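Local coordinates for probable amidase (Thermus thermophilus, PDB 2DC0), which belongs to the amidase family, a probable amidase built around a large mixed beta sheet flanked by helices and assembled as a dimer, at residues A[172-175]-A[176-180]; A[286-289]-A[290-294]; A[308-311]-A[312-315]; A[320-323]-A[324-328]; A[376-379]-A[380-384]. All coordinates share one frame; numbering follows the deposited sequence.

Contact 1: A[172-175]-A[176-180]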
loop_
_atom_site.group_PDB
_atom_site.type_symbol
_atom_site.label_atom_id
_atom_site.label_comp_id
_atom_site.label_asym_id
_atom_site.label_seq_id
_atom_site.Cartn_x
_atom_site.Cartn_y
_atom_site.Cartn_z
ATOM N N ILE A 172 4.167 -19.488 3.157
ATOM C CA ILE A 172 5.139 -20.025 2.210
ATOM C C ILE A 172 6.512 -19.972 2.891
ATOM O O ILE A 172 7.241 -20.958 2.936
ATOM C CB ILE A 172 5.196 -19.194 0.898
ATOM C CG1 ILE A 172 4.082 -19.642 -0.048
ATOM C CG2 ILE A 172 6.554 -19.344 0.218
ATOM C CD1 ILE A 172 3.783 -18.677 -1.195
ATOM N N ARG A 173 6.852 -18.807 3.432
ATOM C CA ARG A 173 8.135 -18.610 4.091
ATOM C C ARG A 173 8.345 -19.449 5.355
ATOM O O ARG A 173 9.426 -20.008 5.559
ATOM C CB ARG A 173 8.311 -17.118 4.386
ATOM C CG ARG A 173 8.357 -16.290 3.101
ATOM C CD ARG A 173 8.046 -14.819 3.345
ATOM N NE ARG A 173 6.627 -14.609 3.628
ATOM C CZ ARG A 173 6.160 -13.600 4.354
ATOM N NH1 ARG A 173 7.005 -12.712 4.873
ATOM N NH2 ARG A 173 4.850 -13.477 4.567
ATOM N N ILE A 174 7.321 -19.555 6.198
ATOM C CA ILE A 174 7.438 -20.330 7.432
ATOM C C ILE A 174 7.756 -21.808 7.174
ATOM O O ILE A 174 8.715 -22.342 7.722
ATOM C CB ILE A 174 6.154 -20.187 8.293
ATOM C CG1 ILE A 174 6.043 -18.728 8.771
ATOM C CG2 ILE A 174 6.203 -21.134 9.497
ATOM C CD1 ILE A 174 4.684 -18.340 9.279
ATOM N N PRO A 175 6.956 -22.490 6.337
ATOM C CA PRO A 175 7.273 -23.901 6.091
ATOM C C PRO A 175 8.612 -24.074 5.368
ATOM O O PRO A 175 9.318 -25.065 5.582
ATOM C CB PRO A 175 6.071 -24.404 5.282
ATOM C CG PRO A 175 5.553 -23.173 4.610
ATOM C CD PRO A 175 5.699 -22.102 5.675
ATOM N N ALA A 176 8.973 -23.109 4.525
ATOM C CA ALA A 176 10.254 -23.183 3.823
ATOM C C ALA A 176 11.362 -23.153 4.867
ATOM O O ALA A 176 12.289 -23.958 4.821
ATOM C CB ALA A 176 10.407 -21.999 2.858
ATOM N N GLY A 177 11.257 -22.221 5.813
ATOM C CA GLY A 177 12.263 -22.113 6.856
ATOM C C GLY A 177 12.362 -23.386 7.679
ATOM O O GLY A 177 13.447 -23.932 7.865
ATOM N N PHE A 178 11.213 -23.852 8.164
ATOM C CA PHE A 178 11.105 -25.057 8.978
ATOM C C PHE A 178 11.715 -26.304 8.349
ATOM O O PHE A 178 12.324 -27.132 9.040
ATOM C CB PHE A 178 9.629 -25.356 9.267
ATOM C CG PHE A 178 9.052 -24.594 10.432
ATOM C CD1 PHE A 178 9.475 -23.305 10.737
ATOM C CD2 PHE A 178 8.043 -25.167 11.204
ATOM C CE1 PHE A 178 8.905 -22.595 11.795
ATOM C CE2 PHE A 178 7.463 -24.470 12.261
ATOM C CZ PHE A 178 7.897 -23.179 12.556
ATOM N N ASN A 179 11.532 -26.448 7.041
ATOM C CA ASN A 179 12.005 -27.626 6.323
ATOM C C ASN A 179 13.292 -27.455 5.516
ATOM O O ASN A 179 13.757 -28.402 4.881
ATOM C CB ASN A 179 10.867 -28.142 5.430
ATOM C CG ASN A 179 9.660 -28.609 6.242
ATOM O OD1 ASN A 179 9.696 -29.664 6.877
ATOM N ND2 ASN A 179 8.598 -27.811 6.242
ATOM N N GLY A 180 13.872 -26.259 5.545
ATOM C CA GLY A 180 15.124 -26.041 4.838
ATOM C C GLY A 180 15.067 -25.910 3.322
ATOM O O GLY A 180 15.992 -26.334 2.618
#

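Contact 2: A[286-289]-A[290-294]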
loop_
_atom_site.group_PDB
_atom_site.type_symbol
_atom_site.label_atom_id
_atom_site.label_comp_id
_atom_site.label_asym_id
_atom_site.label_seq_id
_atom_site.Cartn_x
_atom_site.Cartn_y
_atom_site.Cartn_z
ATOM N N THR A 286 -4.219 -9.830 12.121
ATOM C CA THR A 286 -5.172 -10.817 12.604
ATOM C C THR A 286 -6.631 -10.448 12.335
ATOM O O THR A 286 -7.384 -11.246 11.778
ATOM C CB THR A 286 -4.971 -11.059 14.100
ATOM O OG1 THR A 286 -3.644 -11.546 14.315
ATOM C CG2 THR A 286 -5.974 -12.088 14.624
ATOM N N ARG A 287 -7.025 -9.238 12.715
ATOM C CA ARG A 287 -8.402 -8.811 12.503
ATOM C C ARG A 287 -8.758 -8.710 11.027
ATOM O O ARG A 287 -9.819 -9.165 10.606
ATOM C CB ARG A 287 -8.655 -7.465 13.190
ATOM C CG ARG A 287 -8.357 -7.497 14.674
ATOM C CD ARG A 287 -8.876 -6.262 15.395
ATOM N NE ARG A 287 -8.598 -6.344 16.828
ATOM C CZ ARG A 287 -9.250 -5.653 17.761
ATOM N NH1 ARG A 287 -10.226 -4.824 17.414
ATOM N NH2 ARG A 287 -8.929 -5.794 19.040
ATOM N N LEU A 288 -7.866 -8.123 10.238
ATOM C CA LEU A 288 -8.121 -7.964 8.819
ATOM C C LEU A 288 -8.312 -9.308 8.115
ATOM O O LEU A 288 -9.285 -9.500 7.392
ATOM C CB LEU A 288 -6.976 -7.174 8.172
ATOM C CG LEU A 288 -7.284 -6.587 6.791
ATOM C CD1 LEU A 288 -6.325 -5.448 6.459
ATOM C CD2 LEU A 288 -7.195 -7.697 5.759
ATOM N N VAL A 289 -7.387 -10.237 8.342
ATOM C CA VAL A 289 -7.449 -11.555 7.723
ATOM C C VAL A 289 -8.626 -12.401 8.223
ATOM O O VAL A 289 -9.352 -12.989 7.424
ATOM C CB VAL A 289 -6.114 -12.323 7.943
ATOM C CG1 VAL A 289 -6.276 -13.805 7.579
ATOM C CG2 VAL A 289 -5.017 -11.702 7.063
ATOM N N ARG A 290 -8.816 -12.475 9.537
ATOM C CA ARG A 290 -9.922 -13.269 10.075
ATOM C C ARG A 290 -11.270 -12.748 9.588
ATOM O O ARG A 290 -12.178 -13.536 9.319
ATOM C CB ARG A 290 -9.886 -13.278 11.603
ATOM C CG ARG A 290 -8.726 -14.095 12.151
ATOM C CD ARG A 290 -8.728 -14.135 13.657
ATOM N NE ARG A 290 -7.713 -15.044 14.171
ATOM C CZ ARG A 290 -7.401 -15.159 15.455
ATOM N NH1 ARG A 290 -8.030 -14.414 16.356
ATOM N NH2 ARG A 290 -6.462 -16.017 15.838
ATOM N N TYR A 291 -11.400 -11.428 9.470
ATOM C CA TYR A 291 -12.649 -10.844 8.995
ATOM C C TYR A 291 -12.933 -11.317 7.575
ATOM O O TYR A 291 -14.032 -11.795 7.285
ATOM C CB TYR A 291 -12.587 -9.314 8.999
ATOM C CG TYR A 291 -13.866 -8.664 8.496
ATOM C CD1 TYR A 291 -14.938 -8.429 9.357
ATOM C CD2 TYR A 291 -14.017 -8.324 7.150
ATOM C CE1 TYR A 291 -16.134 -7.873 8.893
ATOM C CE2 TYR A 291 -15.209 -7.765 6.673
ATOM C CZ TYR A 291 -16.261 -7.546 7.554
ATOM O OH TYR A 291 -17.437 -7.008 7.094
ATOM N N GLU A 292 -11.948 -11.178 6.688
ATOM C CA GLU A 292 -12.127 -11.588 5.294
ATOM C C GLU A 292 -12.314 -13.096 5.168
ATOM O O GLU A 292 -13.162 -13.554 4.399
ATOM C CB GLU A 292 -10.932 -11.144 4.423
ATOM C CG GLU A 292 -10.758 -9.625 4.301
ATOM C CD GLU A 292 -9.734 -9.209 3.235
ATOM O OE1 GLU A 292 -8.990 -10.070 2.722
ATOM O OE2 GLU A 292 -9.671 -8.005 2.915
ATOM N N ALA A 293 -11.530 -13.863 5.926
ATOM C CA ALA A 293 -11.613 -15.321 5.870
ATOM C C ALA A 293 -12.973 -15.828 6.342
ATOM O O ALA A 293 -13.535 -16.763 5.764
ATOM C CB ALA A 293 -10.502 -15.941 6.714
ATOM N N ALA A 294 -13.499 -15.215 7.396
ATOM C CA ALA A 294 -14.793 -15.632 7.919
ATOM C C ALA A 294 -15.909 -15.400 6.898
ATOM O O ALA A 294 -16.844 -16.191 6.808
ATOM C CB ALA A 294 -15.101 -14.891 9.214
#

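Contact 3: A[308-311]-A[312-315]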
loop_
_atom_site.group_PDB
_atom_site.type_symbol
_atom_site.label_atom_id
_atom_site.label_comp_id
_atom_site.label_asym_id
_atom_site.label_seq_id
_atom_site.Cartn_x
_atom_site.Cartn_y
_atom_site.Cartn_z
ATOM N N PHE A 308 -15.186 -28.013 10.306
ATOM C CA PHE A 308 -13.957 -27.291 10.620
ATOM C C PHE A 308 -13.405 -27.794 11.950
ATOM O O PHE A 308 -14.169 -28.153 12.844
ATOM C CB PHE A 308 -14.226 -25.784 10.748
ATOM C CG PHE A 308 -14.634 -25.114 9.465
ATOM C CD1 PHE A 308 -13.724 -24.956 8.424
ATOM C CD2 PHE A 308 -15.928 -24.622 9.303
ATOM C CE1 PHE A 308 -14.097 -24.319 7.241
ATOM C CE2 PHE A 308 -16.312 -23.985 8.126
ATOM C CZ PHE A 308 -15.395 -23.832 7.091
ATOM N N SER A 309 -12.083 -27.818 12.082
ATOM C CA SER A 309 -11.458 -28.256 13.332
ATOM C C SER A 309 -11.701 -27.170 14.381
ATOM O O SER A 309 -12.005 -26.025 14.035
ATOM C CB SER A 309 -9.955 -28.448 13.131
ATOM O OG SER A 309 -9.335 -27.223 12.752
ATOM N N PRO A 310 -11.586 -27.512 15.676
ATOM C CA PRO A 310 -11.805 -26.519 16.737
ATOM C C PRO A 310 -10.974 -25.240 16.566
ATOM O O PRO A 310 -11.514 -24.133 16.630
ATOM C CB PRO A 310 -11.442 -27.287 18.004
ATOM C CG PRO A 310 -11.879 -28.688 17.669
ATOM C CD PRO A 310 -11.384 -28.859 16.243
ATOM N N GLN A 311 -9.669 -25.399 16.347
ATOM C CA GLN A 311 -8.749 -24.270 16.164
ATOM C C GLN A 311 -9.226 -23.354 15.040
ATOM O O GLN A 311 -9.380 -22.149 15.230
ATOM C CB GLN A 311 -7.336 -24.771 15.823
ATOM C CG GLN A 311 -6.256 -23.674 15.774
ATOM C CD GLN A 311 -5.208 -23.901 14.676
ATOM O OE1 GLN A 311 -4.003 -23.653 14.874
ATOM N NE2 GLN A 311 -5.664 -24.362 13.507
ATOM N N VAL A 312 -9.454 -23.933 13.866
ATOM C CA VAL A 312 -9.911 -23.150 12.726
ATOM C C VAL A 312 -11.280 -22.532 12.983
ATOM O O VAL A 312 -11.510 -21.371 12.658
ATOM C CB VAL A 312 -9.973 -24.012 11.447
ATOM C CG1 VAL A 312 -10.739 -23.277 10.351
ATOM C CG2 VAL A 312 -8.558 -24.313 10.966
ATOM N N ARG A 313 -12.184 -23.310 13.570
ATOM C CA ARG A 313 -13.523 -22.818 13.853
ATOM C C ARG A 313 -13.471 -21.609 14.787
ATOM O O ARG A 313 -14.199 -20.633 14.595
ATOM C CB ARG A 313 -14.370 -23.929 14.477
ATOM C CG ARG A 313 -15.867 -23.681 14.408
ATOM C CD ARG A 313 -16.618 -24.976 14.664
ATOM N NE ARG A 313 -16.387 -25.470 16.015
ATOM C CZ ARG A 313 -16.275 -26.755 16.333
ATOM N NH1 ARG A 313 -16.365 -27.682 15.388
ATOM N NH2 ARG A 313 -16.085 -27.113 17.597
ATOM N N GLU A 314 -12.608 -21.667 15.795
ATOM C CA GLU A 314 -12.484 -20.555 16.729
ATOM C C GLU A 314 -11.995 -19.291 16.016
ATOM O O GLU A 314 -12.507 -18.191 16.262
ATOM C CB GLU A 314 -11.524 -20.920 17.867
ATOM C CG GLU A 314 -11.131 -19.741 18.748
ATOM C CD GLU A 314 -10.240 -20.151 19.906
ATOM O OE1 GLU A 314 -9.364 -21.019 19.702
ATOM O OE2 GLU A 314 -10.407 -19.596 21.012
ATOM N N ALA A 315 -11.013 -19.443 15.131
ATOM C CA ALA A 315 -10.480 -18.300 14.390
ATOM C C ALA A 315 -11.553 -17.723 13.469
ATOM O O ALA A 315 -11.708 -16.506 13.368
ATOM C CB ALA A 315 -9.249 -18.718 13.577
#

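Contact 4: A[320-323]-A[324-328]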
loop_
_atom_site.group_PDB
_atom_site.type_symbol
_atom_site.label_atom_id
_atom_site.label_comp_id
_atom_site.label_asym_id
_atom_site.label_seq_id
_atom_site.Cartn_x
_atom_site.Cartn_y
_atom_site.Cartn_z
ATOM N N LEU A 320 -16.089 -13.625 12.535
ATOM C CA LEU A 320 -17.494 -13.260 12.427
ATOM C C LEU A 320 -17.905 -12.323 13.550
ATOM O O LEU A 320 -18.899 -11.605 13.440
ATOM C CB LEU A 320 -18.378 -14.511 12.466
ATOM C CG LEU A 320 -18.339 -15.399 11.227
ATOM C CD1 LEU A 320 -19.314 -16.557 11.395
ATOM C CD2 LEU A 320 -18.703 -14.574 10.002
ATOM N N ALA A 321 -17.139 -12.348 14.636
ATOM C CA ALA A 321 -17.400 -11.500 15.797
ATOM C C ALA A 321 -16.918 -10.076 15.521
ATOM O O ALA A 321 -17.350 -9.120 16.176
ATOM C CB ALA A 321 -16.697 -12.070 17.036
ATOM N N LEU A 322 -16.005 -9.944 14.559
ATOM C CA LEU A 322 -15.496 -8.637 14.157
ATOM C C LEU A 322 -16.525 -8.071 13.186
ATOM O O LEU A 322 -17.004 -8.781 12.304
ATOM C CB LEU A 322 -14.139 -8.775 13.450
ATOM C CG LEU A 322 -12.983 -9.299 14.313
ATOM C CD1 LEU A 322 -11.747 -9.547 13.453
ATOM C CD2 LEU A 322 -12.684 -8.278 15.406
ATOM N N THR A 323 -16.860 -6.797 13.352
ATOM C CA THR A 323 -17.841 -6.142 12.492
ATOM C C THR A 323 -17.168 -5.410 11.339
ATOM O O THR A 323 -15.945 -5.340 11.276
ATOM C CB THR A 323 -18.639 -5.111 13.283
ATOM O OG1 THR A 323 -17.745 -4.087 13.739
ATOM C CG2 THR A 323 -19.301 -5.768 14.483
ATOM N N GLU A 324 -17.973 -4.856 10.436
ATOM C CA GLU A 324 -17.430 -4.123 9.308
ATOM C C GLU A 324 -16.680 -2.883 9.801
ATOM O O GLU A 324 -15.794 -2.369 9.112
ATOM C CB GLU A 324 -18.544 -3.764 8.309
ATOM C CG GLU A 324 -19.655 -2.851 8.821
ATOM C CD GLU A 324 -19.216 -1.404 8.901
ATOM O OE1 GLU A 324 -18.675 -0.893 7.894
ATOM O OE2 GLU A 324 -19.414 -0.780 9.963
ATOM N N LYS A 325 -17.023 -2.411 10.998
ATOM C CA LYS A 325 -16.333 -1.258 11.581
ATOM C C LYS A 325 -14.911 -1.686 11.952
ATOM O O LYS A 325 -13.950 -0.959 11.702
ATOM C CB LYS A 325 -17.065 -0.753 12.835
ATOM C CG LYS A 325 -16.310 0.325 13.631
ATOM C CD LYS A 325 -16.092 1.592 12.810
ATOM C CE LYS A 325 -15.519 2.737 13.652
ATOM N NZ LYS A 325 -14.142 2.466 14.169
ATOM N N ASP A 326 -14.779 -2.870 12.547
ATOM C CA ASP A 326 -13.459 -3.373 12.923
ATOM C C ASP A 326 -12.614 -3.534 11.661
ATOM O O ASP A 326 -11.416 -3.269 11.667
ATOM C CB ASP A 326 -13.567 -4.728 13.637
ATOM C CG ASP A 326 -14.247 -4.627 14.987
ATOM O OD1 ASP A 326 -13.821 -3.787 15.810
ATOM O OD2 ASP A 326 -15.206 -5.392 15.234
ATOM N N TYR A 327 -13.253 -3.970 10.583
ATOM C CA TYR A 327 -12.568 -4.168 9.320
ATOM C C TYR A 327 -12.099 -2.825 8.756
ATOM O O TYR A 327 -10.960 -2.703 8.308
ATOM C CB TYR A 327 -13.495 -4.889 8.336
ATOM C CG TYR A 327 -12.874 -5.190 6.993
ATOM C CD1 TYR A 327 -11.697 -5.933 6.890
ATOM C CD2 TYR A 327 -13.472 -4.737 5.820
ATOM C CE1 TYR A 327 -11.128 -6.214 5.642
ATOM C CE2 TYR A 327 -12.916 -5.013 4.579
ATOM C CZ TYR A 327 -11.748 -5.750 4.494
ATOM O OH TYR A 327 -11.206 -6.016 3.255
ATOM N N ARG A 328 -12.963 -1.814 8.789
ATOM C CA ARG A 328 -12.580 -0.493 8.292
ATOM C C ARG A 328 -11.366 0.032 9.056
ATOM O O ARG A 328 -10.461 0.627 8.462
ATOM C CB ARG A 328 -13.742 0.499 8.422
ATOM C CG ARG A 328 -14.809 0.346 7.342
ATOM C CD ARG A 328 -15.824 1.479 7.397
ATOM N NE ARG A 328 -16.853 1.261 8.412
ATOM C CZ ARG A 328 -16.990 1.979 9.522
ATOM N NH1 ARG A 328 -16.158 2.979 9.787
ATOM N NH2 ARG A 328 -17.975 1.709 10.363
#

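Contact 5: A[376-379]-A[380-384]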
loop_
_atom_site.group_PDB
_atom_site.type_symbol
_atom_site.label_atom_id
_atom_site.label_comp_id
_atom_site.label_asym_id
_atom_site.label_seq_id
_atom_site.Cartn_x
_atom_site.Cartn_y
_atom_site.Cartn_z
ATOM N N GLY A 376 3.048 -17.263 23.134
ATOM C CA GLY A 376 2.191 -18.190 22.424
ATOM C C GLY A 376 2.838 -18.514 21.089
ATOM O O GLY A 376 3.492 -17.658 20.495
ATOM N N HIS A 377 2.652 -19.747 20.624
ATOM C CA HIS A 377 3.219 -20.227 19.365
ATOM C C HIS A 377 2.878 -19.355 18.156
ATOM O O HIS A 377 3.768 -18.946 17.411
ATOM C CB HIS A 377 2.754 -21.668 19.109
ATOM C CG HIS A 377 3.311 -22.284 17.858
ATOM N ND1 HIS A 377 2.934 -21.882 16.593
ATOM C CD2 HIS A 377 4.202 -23.289 17.682
ATOM C CE1 HIS A 377 3.568 -22.614 15.694
ATOM N NE2 HIS A 377 4.344 -23.474 16.327
ATOM N N ARG A 378 1.594 -19.073 17.963
ATOM C CA ARG A 378 1.165 -18.268 16.825
ATOM C C ARG A 378 1.856 -16.917 16.743
ATOM O O ARG A 378 2.458 -16.589 15.723
ATOM C CB ARG A 378 -0.355 -18.059 16.842
ATOM C CG ARG A 378 -0.861 -17.185 15.688
ATOM C CD ARG A 378 -2.378 -17.265 15.521
ATOM N NE ARG A 378 -2.834 -16.539 14.339
ATOM C CZ ARG A 378 -3.089 -15.233 14.310
ATOM N NH1 ARG A 378 -2.944 -14.495 15.400
ATOM N NH2 ARG A 378 -3.478 -14.656 13.184
ATOM N N GLU A 379 1.779 -16.137 17.816
ATOM C CA GLU A 379 2.390 -14.817 17.813
ATOM C C GLU A 379 3.908 -14.878 17.656
ATOM O O GLU A 379 4.501 -14.010 17.023
ATOM C CB GLU A 379 2.005 -14.040 19.084
ATOM C CG GLU A 379 2.563 -12.614 19.132
ATOM C CD GLU A 379 1.830 -11.714 20.121
ATOM O OE1 GLU A 379 1.508 -12.180 21.234
ATOM O OE2 GLU A 379 1.590 -10.534 19.788
ATOM N N ALA A 380 4.542 -15.902 18.218
ATOM C CA ALA A 380 5.991 -16.022 18.088
ATOM C C ALA A 380 6.410 -16.346 16.646
ATOM O O ALA A 380 7.383 -15.781 16.138
ATOM C CB ALA A 380 6.520 -17.100 19.032
ATOM N N PHE A 381 5.659 -17.228 15.988
ATOM C CA PHE A 381 5.974 -17.673 14.626
ATOM C C PHE A 381 5.294 -16.991 13.446
ATOM O O PHE A 381 5.560 -17.345 12.296
ATOM C CB PHE A 381 5.706 -19.170 14.498
ATOM C CG PHE A 381 6.719 -20.029 15.187
ATOM C CD1 PHE A 381 7.953 -20.275 14.598
ATOM C CD2 PHE A 381 6.432 -20.608 16.419
ATOM C CE1 PHE A 381 8.893 -21.092 15.225
ATOM C CE2 PHE A 381 7.360 -21.425 17.056
ATOM C CZ PHE A 381 8.594 -21.670 16.458
ATOM N N ILE A 382 4.382 -16.077 13.658
ATOM C CA ILE A 382 3.758 -15.334 12.571
ATOM C C ILE A 382 4.166 -13.859 12.553
ATOM O O ILE A 382 4.175 -13.218 11.501
ATOM C CB ILE A 382 2.208 -15.468 12.648
ATOM C CG1 ILE A 382 1.596 -15.321 11.261
ATOM C CG2 ILE A 382 1.631 -14.426 13.594
ATOM C CD1 ILE A 382 1.886 -16.478 10.343
ATOM N N THR A 383 4.534 -13.330 13.716
ATOM C CA THR A 383 4.921 -11.924 13.819
ATOM C C THR A 383 6.077 -11.502 12.914
ATOM O O THR A 383 6.072 -10.391 12.382
ATOM C CB THR A 383 5.291 -11.552 15.273
ATOM O OG1 THR A 383 4.187 -11.848 16.138
ATOM C CG2 THR A 383 5.608 -10.068 15.377
ATOM N N LEU A 384 7.090 -12.374 12.703
ATOM C CA LEU A 384 8.248 -12.073 11.865
ATOM C C LEU A 384 7.933 -11.998 10.371
ATOM O O LEU A 384 8.574 -11.258 9.625
ATOM C CB LEU A 384 9.340 -13.120 12.085
ATOM C CG LEU A 384 9.896 -13.184 13.508
ATOM C CD1 LEU A 384 10.912 -14.305 13.607
ATOM C CD2 LEU A 384 10.514 -11.848 13.880
HETATM O O HOH W 1 3.608 -9.590 17.763
#

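Contact 1: A[172-175]-A[176-180]
The Phe178 ring carries the CG2 methyl of Ile174 over one face, 4.1 Å from the ring centroid and 20° off the ring normal. This is a CH-pi contact between neighbours one turn apart on the short helix 173-179, which closes in a Schellman motif at Gly180. The methyl is shifted toward the rim, with CG2 of Ile174 3.8 Å from CE1 of Phe178, and the two side chains run alongside each other. Ile174 has CG2 anti to its backbone N and CG1 beside it (chi1 -66°), which turns the methyl to the ring. Phe381 meets the same ring at a steep inclination.

The second flat group, the amide of Asn179, folds back on the last turn. Its ND2 donates to Pro175 O at 2.9 Å, the acceptor lying somewhat out of the amide plane, while Asn179 N reaches that carbonyl oxygen at 3.0 Å from the opposite face. Further bonds of OD1 to Ala137 N and of ND2 to Ala144 O fix the amide's rotation. Gly180, at positive phi, sends weak bonds back to Ala176 O and Gly177 O. Straightest of the bonds between 172-175 and 176-180 is Phe178 N to Ile174 O, 3.0 Å long and 175° at the hydrogen.

Contact 2: A[286-289]-A[290-294]
Ala293 N donates to Val289 O at 2.8 Å and Arg290 N to Thr286 O at 2.9 Å, the shortest of four consecutive i to i+4 bonds that join 286-289 to 290-294 in the middle of helix 281-296. Among the side chains, the buried carboxylate of Glu292 has three polar partners. Its OE2 is hydrogen-bonded to Tyr327 OH and Ser202 OG and its OE1 to Ser200 OG, so three hydroxyls hold the group in place. Leu288 lies alongside, pointing the same way, with CD2 3.8 Å from OE2 of Glu292.

On another flank Thr286 and Arg290 also run side by side. The methyl CG2 of Thr286 sits over one face of the guanidinium, offset toward its rim and 3.5 Å from CZ of Arg290. Arg290 has CG beside its backbone N (chi1 -71°) and is extended from there to NE, which carries it back over the preceding turn; its CG passes 3.2 Å from Thr286 O. The hydroxyl of Thr286 meets Tyr282 O and Arg378 NH1.

Helix 324-345 packs on Leu288 and Tyr291, the latter stacking on Tyr327 and also touching Arg328 of the second subunit, while helix 310-321 covers Arg290 and Ala294.

Contact 3: A[308-311]-A[312-315]
Phe308 approaches Val312 from the chain just before helix 310-321: its CD1 lies 3.9 Å from CG1 of Val312, the two side chains crossing at about a right angle. The Phe308 ring then leads away to Ala300 and Leu301 on helix 298-303. Ser309 follows as the N-cap. Its OG stands between the backbone N and the carbonyl carbon (chi1 61°), pointing into the first turn, where it accepts a weak bond from Val312 N at 3.5 Å. The same oxygen is bonded to Glu119 OE1 and touches CG2 of Val312. The carbonyl of Ser309 takes a firmer bond, from Arg313 N at 2.8 Å.

Pro310 opens the helix at the surface, and its O receives Glu314 N, also at 2.8 Å. Its CA lies over one face of the Arg313 guanidinium, which is brought back toward the helix start by a bend at chi3 (64°). Gln311 accepts from Ala315 N at its carbonyl, at 3.2 Å. Its own side chain crosses that of Val312, with NE2 of Gln311 3.9 Å from CG2 of Val312, before the amide bonds to His118 NE2.

The cap is thus shared: with the bond to Val312 N so long, Ser309 OG is probably positioned as much by the Glu119 carboxylate as by the helix it starts, and the helix N-terminus would probably favour a negative charge on Glu119.

Contact 4: A[320-323]-A[324-328]
Thr323 and Asp326 form a capping box at the start of helix 324-345, where the chain turns out of helix 310-321. The tight part is the double hold of Thr323, through its N and OG1, on one carboxylate oxygen of Asp326. Thr323 N donates to Asp326 OD2 at 2.9 Å, a fairly straight bond (165°) arriving on the anti side and near the carboxylate plane. Thr323 OG1 also donates to this OD2, at 3.2 Å, but from well above that plane. The hydroxyl can do this because OG1 stands between the backbone N and the carbonyl carbon (chi1 63°), a position from which it also accepts a weak bond from Lys325 N at 3.3 Å. Tyr327 N completes the turn by donating to Thr323 O in the carbonyl plane, at 3.1 Å. Leu322 crosses Asp326 at about a right angle and adds apolar cover, its CD2 3.8 Å from OD2 of Asp326.

Looser and exposed to solvent is Lys325: its side chain approaches Thr323 at its CB, near OG1, and its amine leads off to a salt bridge with Asp329. A third side faces the second subunit. The Tyr327 ring is buried and leads away from Thr323, meeting Tyr327 of the second subunit. Glu324 turns from Thr323 to Arg328 and also meets Tyr291 of the second subunit through OE1. Arg328 holds this carboxylate in a side-on salt bridge, with NE to OE1 of Glu324 at 2.9 Å and NH2 to OE2 of Glu324 at 2.9 Å, the latter on the syn lone pair.

Contact 5: A[376-379]-A[380-384]
Gly376 O receives Ala380 N at 3.1 Å and His377 O receives Phe381 N at 2.9 Å. The same i to i+4 pattern goes on with Ile382 N to Arg378 O at 2.9 Å, though that bond is bent at the hydrogen (130°). Beyond it the pattern fades: Thr383 N reaches Glu379 O only weakly.

The ring of Phe381 slants over one face of the His377 imidazole, the planes 36° apart. CD2 of Phe381 stands over the centre of the imidazole and comes within 3.5 Å of NE2 of His377. His377, with its CG anti to the backbone N, and Phe381, with its CG beside the N (chi1 -73°), send their side chains across each other at a slant. A bond of His377 NE2 to Gln143 OE1 limits the imidazole's rotation.

The helix 377-382 follows directly on the two-stranded antiparallel sheet of 367-370 and 373-376, with Gly376 as N-cap; Val368 of that sheet packs on Ala380 and Phe381. Ile382 brings CG2 back over the preceding turn, 3.1 Å from Arg378 O. Glu379 and Thr383 point the same way, and one water joins them, donating to OE2 of Glu379 at 3.0 Å and to OG1 of Thr383 at 2.8 Å.

How the contacts relate
Contacts 2, 3 and 4 gather on one side of the chain, while contact 1 lies about 7 Å from the chain's centre and contact 5 connects the two regions. Contacts 1 and 5 touch through Ile174 CD1 and Ile382 CD1, 3.5 Å apart. Contact 5 reaches contact 2 where Arg378 CZ packs 3.8 Å from Arg290 NH2. Contact 2 in turn meets contact 4, whose Leu322 CD1 lies 3.5 Å from Arg287 O, and contact 3, with Arg290 CD 3.8 Å from Ala315 O. Contacts 3 and 4 share helix 310-321 without touching. Contacts 2 and 4 also border the second subunit.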